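Local coordinates for protein KLLA0C04147p (Kluyveromyces lactis, PDB 5H2D) that binds ergosterol in the pocket of its oxysterol-binding-related domain, the part of Osh1 described here, and probably transfers sterols between membranes, at residues T233-F241 / E253-G263; F92-Y101 / G307-V317. All coordinates share one frame; numbering follows the deposited sequence.

Interaction 1 of 2, residues T233-F241 / E253-G263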
loop_
_atom_site.group_PDB
_atom_site.type_symbol
_atom_site.label_atom_id
_atom_site.label_comp_id
_atom_site.label_asym_id
_atom_site.label_seq_id
_atom_site.Cartn_x
_atom_site.Cartn_y
_atom_site.Cartn_z
ATOM N N THR A 233 -17.384 -16.287 -7.274
ATOM C CA THR A 233 -18.391 -17.028 -6.491
ATOM C C THR A 233 -19.904 -16.658 -6.560
ATOM O O THR A 233 -20.716 -17.582 -6.569
ATOM C CB THR A 233 -17.989 -17.069 -4.993
ATOM O OG1 THR A 233 -17.673 -15.758 -4.510
ATOM C CG2 THR A 233 -16.796 -18.003 -4.799
ATOM N N GLY A 234 -20.343 -15.398 -6.587
ATOM C CA GLY A 234 -19.572 -14.191 -6.385
ATOM C C GLY A 234 -20.110 -13.436 -5.162
ATOM O O GLY A 234 -21.041 -12.619 -5.224
ATOM N N ASP A 235 -19.520 -13.764 -4.025
ATOM C CA ASP A 235 -19.761 -13.055 -2.780
ATOM C C ASP A 235 -19.341 -11.585 -2.904
ATOM O O ASP A 235 -18.600 -11.195 -3.810
ATOM C CB ASP A 235 -18.985 -13.742 -1.662
ATOM C CG ASP A 235 -19.170 -15.247 -1.670
ATOM O OD1 ASP A 235 -20.335 -15.688 -1.712
ATOM O OD2 ASP A 235 -18.165 -15.993 -1.640
ATOM N N TYR A 236 -19.829 -10.755 -1.982
ATOM C CA TYR A 236 -19.427 -9.353 -1.990
ATOM C C TYR A 236 -19.491 -8.794 -0.576
ATOM O O TYR A 236 -20.179 -9.326 0.297
ATOM C CB TYR A 236 -20.286 -8.506 -2.943
ATOM C CG TYR A 236 -21.773 -8.514 -2.624
ATOM C CD1 TYR A 236 -22.582 -9.567 -3.040
ATOM C CD2 TYR A 236 -22.360 -7.475 -1.917
ATOM C CE1 TYR A 236 -23.941 -9.587 -2.753
ATOM C CE2 TYR A 236 -23.720 -7.485 -1.630
ATOM C CZ TYR A 236 -24.499 -8.546 -2.047
ATOM O OH TYR A 236 -25.850 -8.561 -1.760
ATOM N N CYS A 237 -18.755 -7.706 -0.361
ATOM C CA CYS A 237 -18.639 -7.117 0.966
ATOM C C CYS A 237 -18.717 -5.605 0.846
ATOM O O CYS A 237 -18.078 -5.019 -0.030
ATOM C CB CYS A 237 -17.319 -7.541 1.638
ATOM S SG CYS A 237 -16.939 -6.667 3.174
ATOM N N MET A 238 -19.510 -4.985 1.717
ATOM C CA MET A 238 -19.611 -3.536 1.825
ATOM C C MET A 238 -18.877 -3.086 3.079
ATOM O O MET A 238 -19.123 -3.623 4.167
ATOM C CB MET A 238 -21.075 -3.084 1.892
ATOM C CG MET A 238 -21.972 -3.642 0.804
ATOM S SD MET A 238 -21.479 -3.133 -0.847
ATOM C CE MET A 238 -21.272 -1.369 -0.644
ATOM N N ILE A 239 -17.961 -2.120 2.925
ATOM C CA ILE A 239 -17.195 -1.559 4.032
ATOM C C ILE A 239 -17.473 -0.070 4.139
ATOM O O ILE A 239 -17.487 0.644 3.131
ATOM C CB ILE A 239 -15.684 -1.790 3.855
ATOM C CG1 ILE A 239 -15.421 -3.258 3.507
ATOM C CG2 ILE A 239 -14.931 -1.308 5.111
ATOM C CD1 ILE A 239 -13.940 -3.590 3.361
ATOM N N HIS A 240 -17.642 0.411 5.365
ATOM C CA HIS A 240 -17.972 1.814 5.590
ATOM C C HIS A 240 -16.954 2.413 6.551
ATOM O O HIS A 240 -16.962 2.089 7.741
ATOM C CB HIS A 240 -19.399 1.949 6.127
ATOM C CG HIS A 240 -20.353 0.972 5.511
ATOM N ND1 HIS A 240 -21.009 1.221 4.324
ATOM C CD2 HIS A 240 -20.727 -0.273 5.892
ATOM C CE1 HIS A 240 -21.762 0.181 4.012
ATOM N NE2 HIS A 240 -21.606 -0.741 4.944
ATOM N N PHE A 241 -16.058 3.255 6.018
ATOM C CA PHE A 241 -15.170 4.089 6.826
ATOM C C PHE A 241 -15.910 5.377 7.146
ATOM O O PHE A 241 -16.197 6.175 6.245
ATOM C CB PHE A 241 -13.873 4.414 6.087
ATOM C CG PHE A 241 -12.943 3.243 5.909
ATOM C CD1 PHE A 241 -13.119 2.351 4.863
ATOM C CD2 PHE A 241 -11.849 3.086 6.745
ATOM C CE1 PHE A 241 -12.254 1.280 4.679
ATOM C CE2 PHE A 241 -10.966 2.026 6.569
ATOM C CZ PHE A 241 -11.169 1.122 5.530
ATOM N N GLU A 253 -14.173 4.906 13.245
ATOM C CA GLU A 253 -15.049 3.751 13.142
ATOM C C GLU A 253 -15.053 3.155 11.742
ATOM O O GLU A 253 -15.044 3.869 10.732
ATOM C CB GLU A 253 -16.465 4.137 13.555
ATOM C CG GLU A 253 -16.521 4.669 14.975
ATOM C CD GLU A 253 -17.899 5.143 15.367
ATOM O OE1 GLU A 253 -18.870 4.778 14.668
ATOM O OE2 GLU A 253 -18.004 5.883 16.371
ATOM N N VAL A 254 -15.056 1.829 11.693
ATOM C CA VAL A 254 -15.227 1.097 10.447
ATOM C C VAL A 254 -16.155 -0.078 10.727
ATOM O O VAL A 254 -16.108 -0.672 11.808
ATOM C CB VAL A 254 -13.872 0.637 9.862
ATOM C CG1 VAL A 254 -13.170 -0.322 10.813
ATOM C CG2 VAL A 254 -14.057 0.033 8.464
ATOM N N LYS A 255 -17.032 -0.374 9.770
ATOM C CA LYS A 255 -17.953 -1.501 9.857
ATOM C C LYS A 255 -18.102 -2.100 8.471
ATOM O O LYS A 255 -17.940 -1.407 7.467
ATOM C CB LYS A 255 -19.358 -1.113 10.362
ATOM C CG LYS A 255 -19.435 0.118 11.237
ATOM C CD LYS A 255 -20.877 0.351 11.712
ATOM C CE LYS A 255 -21.846 0.454 10.545
ATOM N NZ LYS A 255 -21.648 1.700 9.747
ATOM N N GLY A 256 -18.433 -3.386 8.418
ATOM C CA GLY A 256 -18.644 -4.029 7.136
ATOM C C GLY A 256 -19.618 -5.178 7.255
ATOM O O GLY A 256 -19.883 -5.689 8.347
ATOM N N GLU A 257 -20.150 -5.578 6.100
ATOM C CA GLU A 257 -21.083 -6.691 5.991
ATOM C C GLU A 257 -20.668 -7.561 4.815
ATOM O O GLU A 257 -20.381 -7.033 3.737
ATOM C CB GLU A 257 -22.520 -6.188 5.794
ATOM C CG GLU A 257 -22.984 -5.179 6.837
ATOM C CD GLU A 257 -22.512 -3.754 6.553
ATOM O OE1 GLU A 257 -22.497 -3.335 5.369
ATOM O OE2 GLU A 257 -22.150 -3.051 7.522
ATOM N N VAL A 258 -20.650 -8.880 5.016
ATOM C CA VAL A 258 -20.238 -9.852 4.006
ATOM C C VAL A 258 -21.463 -10.642 3.564
ATOM O O VAL A 258 -22.155 -11.246 4.395
ATOM C CB VAL A 258 -19.156 -10.806 4.540
ATOM C CG1 VAL A 258 -18.697 -11.753 3.446
ATOM C CG2 VAL A 258 -17.973 -10.023 5.100
ATOM N N TYR A 259 -21.706 -10.669 2.256
ATOM C CA TYR A 259 -22.868 -11.339 1.688
ATOM C C TYR A 259 -22.444 -12.475 0.770
ATOM O O TYR A 259 -21.435 -12.374 0.063
ATOM C CB TYR A 259 -23.728 -10.357 0.901
ATOM C CG TYR A 259 -24.243 -9.199 1.716
ATOM C CD1 TYR A 259 -25.462 -9.280 2.386
ATOM C CD2 TYR A 259 -23.520 -8.012 1.805
ATOM C CE1 TYR A 259 -25.940 -8.220 3.124
ATOM C CE2 TYR A 259 -23.991 -6.943 2.540
ATOM C CZ TYR A 259 -25.205 -7.048 3.195
ATOM O OH TYR A 259 -25.663 -5.980 3.932
ATOM N N ASN A 260 -23.233 -13.551 0.766
ATOM C CA ASN A 260 -23.079 -14.568 -0.261
ATOM C C ASN A 260 -23.723 -14.079 -1.558
ATOM O O ASN A 260 -24.295 -12.990 -1.630
ATOM C CB ASN A 260 -23.647 -15.910 0.214
ATOM C CG ASN A 260 -25.150 -15.871 0.465
ATOM O OD1 ASN A 260 -25.909 -15.317 -0.316
ATOM N ND2 ASN A 260 -25.575 -16.480 1.565
ATOM N N ALA A 261 -23.610 -14.887 -2.614
ATOM C CA ALA A 261 -24.028 -14.440 -3.940
ATOM C C ALA A 261 -25.534 -14.212 -4.043
ATOM O O ALA A 261 -25.977 -13.473 -4.928
ATOM C CB ALA A 261 -23.583 -15.456 -4.995
ATOM N N LYS A 262 -26.329 -14.828 -3.172
ATOM C CA LYS A 262 -27.768 -14.601 -3.162
ATOM C C LYS A 262 -28.172 -13.459 -2.237
ATOM O O LYS A 262 -29.361 -13.304 -1.940
ATOM C CB LYS A 262 -28.504 -15.888 -2.771
ATOM C CG LYS A 262 -28.270 -17.037 -3.739
ATOM C CD LYS A 262 -28.509 -16.586 -5.176
ATOM C CE LYS A 262 -28.098 -17.653 -6.188
ATOM N NZ LYS A 262 -28.962 -18.864 -6.126
ATOM N N GLY A 263 -27.218 -12.650 -1.787
ATOM C CA GLY A 263 -27.547 -11.540 -0.923
ATOM C C GLY A 263 -27.802 -11.908 0.517
ATOM O O GLY A 263 -28.261 -11.056 1.282
HETATM O O HOH W 1 -21.831 -17.676 -2.337
HETATM O O HOH W 2 -18.646 3.411 9.792
#
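With CG set beside the backbone N and opposite the carbonyl carbon (chi1 -53°), Glu257 bends at its second torsion (chi2 81°) and carries its carboxylate over to the neighbouring strand, diagonally to the imidazole of His240. There His240 NE2 donates to Glu257 OE1 over 2.8 Å, in the plane of the ring and onto the syn lone pair, the two groups nearly coplanar. Asp225 on the next strand takes a bond from His240 ND1, so both ring nitrogens are engaged and the imidazole can hardly turn. Tyr236 holds its ring between N and carbonyl carbon (chi1 59°), which lays one face over Tyr259: CB of Tyr259 sits 3.8 Å from the centroid of the Tyr236 ring, a CH-pi contact, while the two rings, near parallel, are slid too far apart to overlap much. On the other face Val254 CG2 stands over the centre of the Phe241 ring, 4.0 Å from its centroid, and touches Ile239 CG2 at 3.7 Å. Gly256 suits its place opposite Ile239, because its CA lies 3.0 Å from Met238 O and any side chain would be pressed against that carbonyl. Six backbone bonds tie the antiparallel strands from Tyr236–Tyr259 to His240–Lys255. The chemistry is divided: mostly apolar groups on the buried face, and on the other a tyrosine pair and a histidine held between two carboxylates, an environment likely to favour its protonated form.

Interaction 2 of 2, residues F92-Y101 / G307-V317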
loop_
_atom_site.group_PDB
_atom_site.type_symbol
_atom_site.label_atom_id
_atom_site.label_comp_id
_atom_site.label_asym_id
_atom_site.label_seq_id
_atom_site.Cartn_x
_atom_site.Cartn_y
_atom_site.Cartn_z
ATOM N N PHE A 92 -9.521 -21.042 4.813
ATOM C CA PHE A 92 -10.928 -21.273 5.126
ATOM C C PHE A 92 -11.658 -21.856 3.919
ATOM O O PHE A 92 -11.581 -21.317 2.813
ATOM C CB PHE A 92 -11.591 -19.969 5.588
ATOM C CG PHE A 92 -10.930 -19.360 6.796
ATOM C CD1 PHE A 92 -10.670 -20.131 7.917
ATOM C CD2 PHE A 92 -10.536 -18.029 6.803
ATOM C CE1 PHE A 92 -10.044 -19.588 9.026
ATOM C CE2 PHE A 92 -9.910 -17.479 7.915
ATOM C CZ PHE A 92 -9.661 -18.255 9.023
ATOM N N GLU A 93 -12.367 -22.971 4.133
ATOM C CA GLU A 93 -13.077 -23.597 3.023
ATOM C C GLU A 93 -14.278 -22.769 2.583
ATOM O O GLU A 93 -14.676 -22.815 1.415
ATOM C CB GLU A 93 -13.505 -25.013 3.414
ATOM C CG GLU A 93 -14.344 -25.079 4.676
ATOM C CD GLU A 93 -15.798 -24.751 4.417
ATOM O OE1 GLU A 93 -16.218 -24.840 3.243
ATOM O OE2 GLU A 93 -16.519 -24.397 5.380
ATOM N N ASP A 94 -14.844 -21.991 3.493
ATOM C CA ASP A 94 -16.031 -21.191 3.226
ATOM C C ASP A 94 -15.637 -19.904 2.503
ATOM O O ASP A 94 -14.896 -19.085 3.053
ATOM C CB ASP A 94 -16.710 -20.904 4.567
ATOM C CG ASP A 94 -17.887 -19.960 4.467
ATOM O OD1 ASP A 94 -18.272 -19.533 3.361
ATOM O OD2 ASP A 94 -18.455 -19.656 5.545
ATOM N N SER A 95 -16.137 -19.711 1.279
ATOM C CA SER A 95 -15.703 -18.553 0.497
ATOM C C SER A 95 -16.093 -17.235 1.155
ATOM O O SER A 95 -15.369 -16.241 1.012
ATOM C CB SER A 95 -16.265 -18.620 -0.925
ATOM O OG SER A 95 -17.681 -18.536 -0.937
ATOM N N THR A 96 -17.225 -17.197 1.876
ATOM C CA THR A 96 -17.633 -15.946 2.517
ATOM C C THR A 96 -16.727 -15.594 3.688
ATOM O O THR A 96 -16.554 -14.408 3.994
ATOM C CB THR A 96 -19.091 -16.015 2.985
ATOM O OG1 THR A 96 -19.221 -16.942 4.075
ATOM C CG2 THR A 96 -19.992 -16.431 1.838
ATOM N N LEU A 97 -16.155 -16.601 4.355
ATOM C CA LEU A 97 -15.177 -16.364 5.411
ATOM C C LEU A 97 -13.824 -15.960 4.833
ATOM O O LEU A 97 -13.130 -15.117 5.415
ATOM C CB LEU A 97 -15.048 -17.607 6.299
ATOM C CG LEU A 97 -14.080 -17.573 7.488
ATOM C CD1 LEU A 97 -14.414 -16.443 8.447
ATOM C CD2 LEU A 97 -14.065 -18.908 8.232
ATOM N N ARG A 98 -13.444 -16.520 3.687
ATOM C CA ARG A 98 -12.293 -15.966 2.980
ATOM C C ARG A 98 -12.509 -14.484 2.696
ATOM O O ARG A 98 -11.608 -13.664 2.910
ATOM C CB ARG A 98 -12.035 -16.734 1.684
ATOM C CG ARG A 98 -11.765 -18.212 1.906
ATOM C CD ARG A 98 -10.972 -18.846 0.764
ATOM N NE ARG A 98 -11.756 -18.971 -0.464
ATOM C CZ ARG A 98 -12.563 -19.998 -0.725
ATOM N NH1 ARG A 98 -13.247 -20.041 -1.861
ATOM N NH2 ARG A 98 -12.695 -20.969 0.168
ATOM N N LEU A 99 -13.706 -14.120 2.231
ATOM C CA LEU A 99 -13.985 -12.720 1.927
ATOM C C LEU A 99 -13.917 -11.853 3.181
ATOM O O LEU A 99 -13.425 -10.723 3.132
ATOM C CB LEU A 99 -15.346 -12.583 1.245
ATOM C CG LEU A 99 -15.777 -11.171 0.855
ATOM C CD1 LEU A 99 -14.643 -10.420 0.127
ATOM C CD2 LEU A 99 -17.043 -11.161 0.009
ATOM N N LEU A 100 -14.414 -12.354 4.313
ATOM C CA LEU A 100 -14.317 -11.587 5.552
ATOM C C LEU A 100 -12.871 -11.206 5.847
ATOM O O LEU A 100 -12.567 -10.050 6.186
ATOM C CB LEU A 100 -14.903 -12.389 6.716
ATOM C CG LEU A 100 -14.739 -11.778 8.115
ATOM C CD1 LEU A 100 -15.535 -10.476 8.239
ATOM C CD2 LEU A 100 -15.134 -12.774 9.192
ATOM N N TYR A 101 -11.964 -12.174 5.736
ATOM C CA TYR A 101 -10.568 -11.898 6.051
ATOM C C TYR A 101 -9.899 -11.051 4.970
ATOM O O TYR A 101 -9.055 -10.208 5.297
ATOM C CB TYR A 101 -9.829 -13.213 6.308
ATOM C CG TYR A 101 -10.028 -13.696 7.735
ATOM C CD1 TYR A 101 -11.288 -14.080 8.188
ATOM C CD2 TYR A 101 -8.968 -13.760 8.624
ATOM C CE1 TYR A 101 -11.481 -14.500 9.490
ATOM C CE2 TYR A 101 -9.150 -14.179 9.929
ATOM C CZ TYR A 101 -10.412 -14.558 10.353
ATOM O OH TYR A 101 -10.623 -14.990 11.646
ATOM N N GLY A 307 -9.866 -17.465 16.798
ATOM C CA GLY A 307 -10.193 -17.691 15.411
ATOM C C GLY A 307 -11.676 -17.570 15.136
ATOM O O GLY A 307 -12.468 -17.220 16.019
ATOM N N PRO A 308 -12.083 -17.874 13.907
ATOM C CA PRO A 308 -13.476 -17.645 13.513
ATOM C C PRO A 308 -14.443 -18.537 14.272
ATOM O O PRO A 308 -14.118 -19.654 14.681
ATOM C CB PRO A 308 -13.488 -17.982 12.017
ATOM C CG PRO A 308 -12.060 -17.997 11.603
ATOM C CD PRO A 308 -11.264 -18.381 12.792
ATOM N N LYS A 309 -15.652 -18.023 14.440
ATOM C CA LYS A 309 -16.723 -18.722 15.133
ATOM C C LYS A 309 -17.968 -18.690 14.261
ATOM O O LYS A 309 -18.304 -17.652 13.685
ATOM C CB LYS A 309 -17.022 -18.077 16.499
ATOM C CG LYS A 309 -15.852 -18.009 17.457
ATOM C CD LYS A 309 -15.382 -19.390 17.888
ATOM C CE LYS A 309 -14.327 -19.283 18.981
ATOM N NZ LYS A 309 -13.905 -20.611 19.523
ATOM N N TYR A 310 -18.655 -19.826 14.158
ATOM C CA TYR A 310 -19.869 -19.904 13.358
ATOM C C TYR A 310 -21.145 -19.824 14.188
ATOM O O TYR A 310 -22.240 -19.815 13.616
ATOM C CB TYR A 310 -19.869 -21.192 12.523
ATOM C CG TYR A 310 -19.114 -21.063 11.209
ATOM C CD1 TYR A 310 -17.725 -21.163 11.168
ATOM C CD2 TYR A 310 -19.793 -20.830 10.020
ATOM C CE1 TYR A 310 -17.031 -21.041 9.974
ATOM C CE2 TYR A 310 -19.106 -20.696 8.817
ATOM C CZ TYR A 310 -17.729 -20.809 8.807
ATOM O OH TYR A 310 -17.034 -20.694 7.624
ATOM N N ASP A 311 -21.035 -19.735 15.509
ATOM C CA ASP A 311 -22.212 -19.746 16.371
ATOM C C ASP A 311 -22.763 -18.354 16.655
ATOM O O ASP A 311 -23.728 -18.230 17.417
ATOM C CB ASP A 311 -21.900 -20.463 17.691
ATOM C CG ASP A 311 -20.761 -19.820 18.468
ATOM O OD1 ASP A 311 -20.339 -18.694 18.122
ATOM O OD2 ASP A 311 -20.287 -20.445 19.445
ATOM N N GLY A 312 -22.180 -17.304 16.068
ATOM C CA GLY A 312 -22.669 -15.960 16.289
ATOM C C GLY A 312 -21.989 -15.199 17.405
ATOM O O GLY A 312 -22.305 -14.020 17.608
ATOM N N THR A 313 -21.073 -15.825 18.139
ATOM C CA THR A 313 -20.292 -15.075 19.108
ATOM C C THR A 313 -19.197 -14.288 18.387
ATOM O O THR A 313 -18.811 -14.606 17.262
ATOM C CB THR A 313 -19.671 -15.998 20.158
ATOM O OG1 THR A 313 -18.793 -16.933 19.524
ATOM C CG2 THR A 313 -20.759 -16.758 20.919
ATOM N N ARG A 314 -18.712 -13.242 19.046
ATOM C CA ARG A 314 -17.717 -12.371 18.430
ATOM C C ARG A 314 -16.320 -12.965 18.547
ATOM O O ARG A 314 -15.986 -13.642 19.522
ATOM C CB ARG A 314 -17.740 -10.983 19.073
ATOM C CG ARG A 314 -19.010 -10.197 18.802
ATOM C CD ARG A 314 -18.804 -8.702 19.029
ATOM N NE ARG A 314 -18.369 -8.397 20.391
ATOM C CZ ARG A 314 -17.110 -8.146 20.738
ATOM N NH1 ARG A 314 -16.810 -7.876 22.002
ATOM N NH2 ARG A 314 -16.149 -8.159 19.823
ATOM N N PHE A 315 -15.490 -12.693 17.538
ATOM C CA PHE A 315 -14.098 -13.115 17.577
ATOM C C PHE A 315 -13.220 -12.003 17.023
ATOM O O PHE A 315 -13.626 -11.285 16.105
ATOM C CB PHE A 315 -13.870 -14.414 16.791
ATOM C CG PHE A 315 -14.378 -14.375 15.376
ATOM C CD1 PHE A 315 -15.718 -14.610 15.097
ATOM C CD2 PHE A 315 -13.512 -14.134 14.321
ATOM C CE1 PHE A 315 -16.196 -14.591 13.799
ATOM C CE2 PHE A 315 -13.979 -14.113 13.016
ATOM C CZ PHE A 315 -15.323 -14.338 12.751
ATOM N N ASN A 316 -12.031 -11.862 17.605
ATOM C CA ASN A 316 -11.062 -10.886 17.121
ATOM C C ASN A 316 -10.455 -11.354 15.807
ATOM O O ASN A 316 -10.196 -12.545 15.610
ATOM C CB ASN A 316 -9.965 -10.673 18.162
ATOM C CG ASN A 316 -10.492 -10.055 19.439
ATOM O OD1 ASN A 316 -11.426 -9.256 19.410
ATOM N ND2 ASN A 316 -9.900 -10.428 20.573
ATOM N N VAL A 317 -10.231 -10.408 14.894
ATOM C CA VAL A 317 -9.633 -10.701 13.602
ATOM C C VAL A 317 -8.333 -9.939 13.396
ATOM O O VAL A 317 -7.361 -10.495 12.871
ATOM C CB VAL A 317 -10.617 -10.412 12.445
ATOM C CG1 VAL A 317 -11.841 -11.318 12.541
ATOM C CG2 VAL A 317 -11.035 -8.959 12.450
HETATM O O HOH W 3 -14.635 -21.967 6.469
#
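Tyr310 OH donates to Asp94 OD2 over 2.7 Å, the long side chain of the tyrosine bringing its hydroxyl to the start of helix 95-108. The carboxylate receives it on the anti lone pair and lies at the edge of the tyrosine ring, the two planes 33° apart. Beside this bond Leu97 CD2 packs 3.5 Å from the same hydroxyl oxygen, Tyr310 OH, and also meets CB of Pro308. The proline is the apolar wedge of the contact, its compact ring fitting between Phe92, Leu97 and Tyr101: its CG touches Phe92 CZ at 3.5 Å and Tyr101 OH at 3.3 Å. Further along, Leu100 CD2 meets the edge of the Phe315 ring at CZ, 3.9 Å away, and Val317 CG1 lies near the end of the Tyr101 ring.

A second shell sets these groups. Asp94 CG lies anti to the backbone N (chi1 174°), a turn that lets OD1 accept from both N and OG1 of Thr96 while OD2 faces Tyr310. An alanine at Asp94 is likely to leave the Tyr310 hydroxyl without its carboxylate acceptor and the first turn of the helix without its cap. A water bridges Glu93 OE2, Asp94 N and Tyr310 OH. Phe92 is laid against the Tyr101 ring, with CE2 3.5 Å above its plane; Arg98 NH2 donates to Phe92 O, and its NE forms a salt bridge with Glu199. Pro308 CA covers one face of Phe315, and Trp267 meets Tyr310 edge-to-face.

The arrangement is a classic aspartate N-cap, here doubling as the landing point for a loop, and it joins the start of helix 95-108 to the loop leading into strand 314-319, the last of the run of antiparallel strands of the oxysterol-binding domain.

The two contacts lie with their centres about 13 Å apart, on the same side of the chain's centre, and helix 95-108 is common ground. Along the chain 92-101 comes first, then the hairpin 233-241 and 253-263, then 307-317, so interaction 1 is nested within the long loop that interaction 2 closes. They touch directly: Asp235 OD2 lies 2.7 Å from Ser95 OG, a probable hydrogen bond, and Leu99 packs on Asp235 and Tyr236. Strands 265-272 and 276-281 link 253-259 to 314-319 in antiparallel succession. The helix therefore lies against neighbouring strands of the sterol-binding domain, with the side chain of Phe241 about 9 Å from the bound ergosterol.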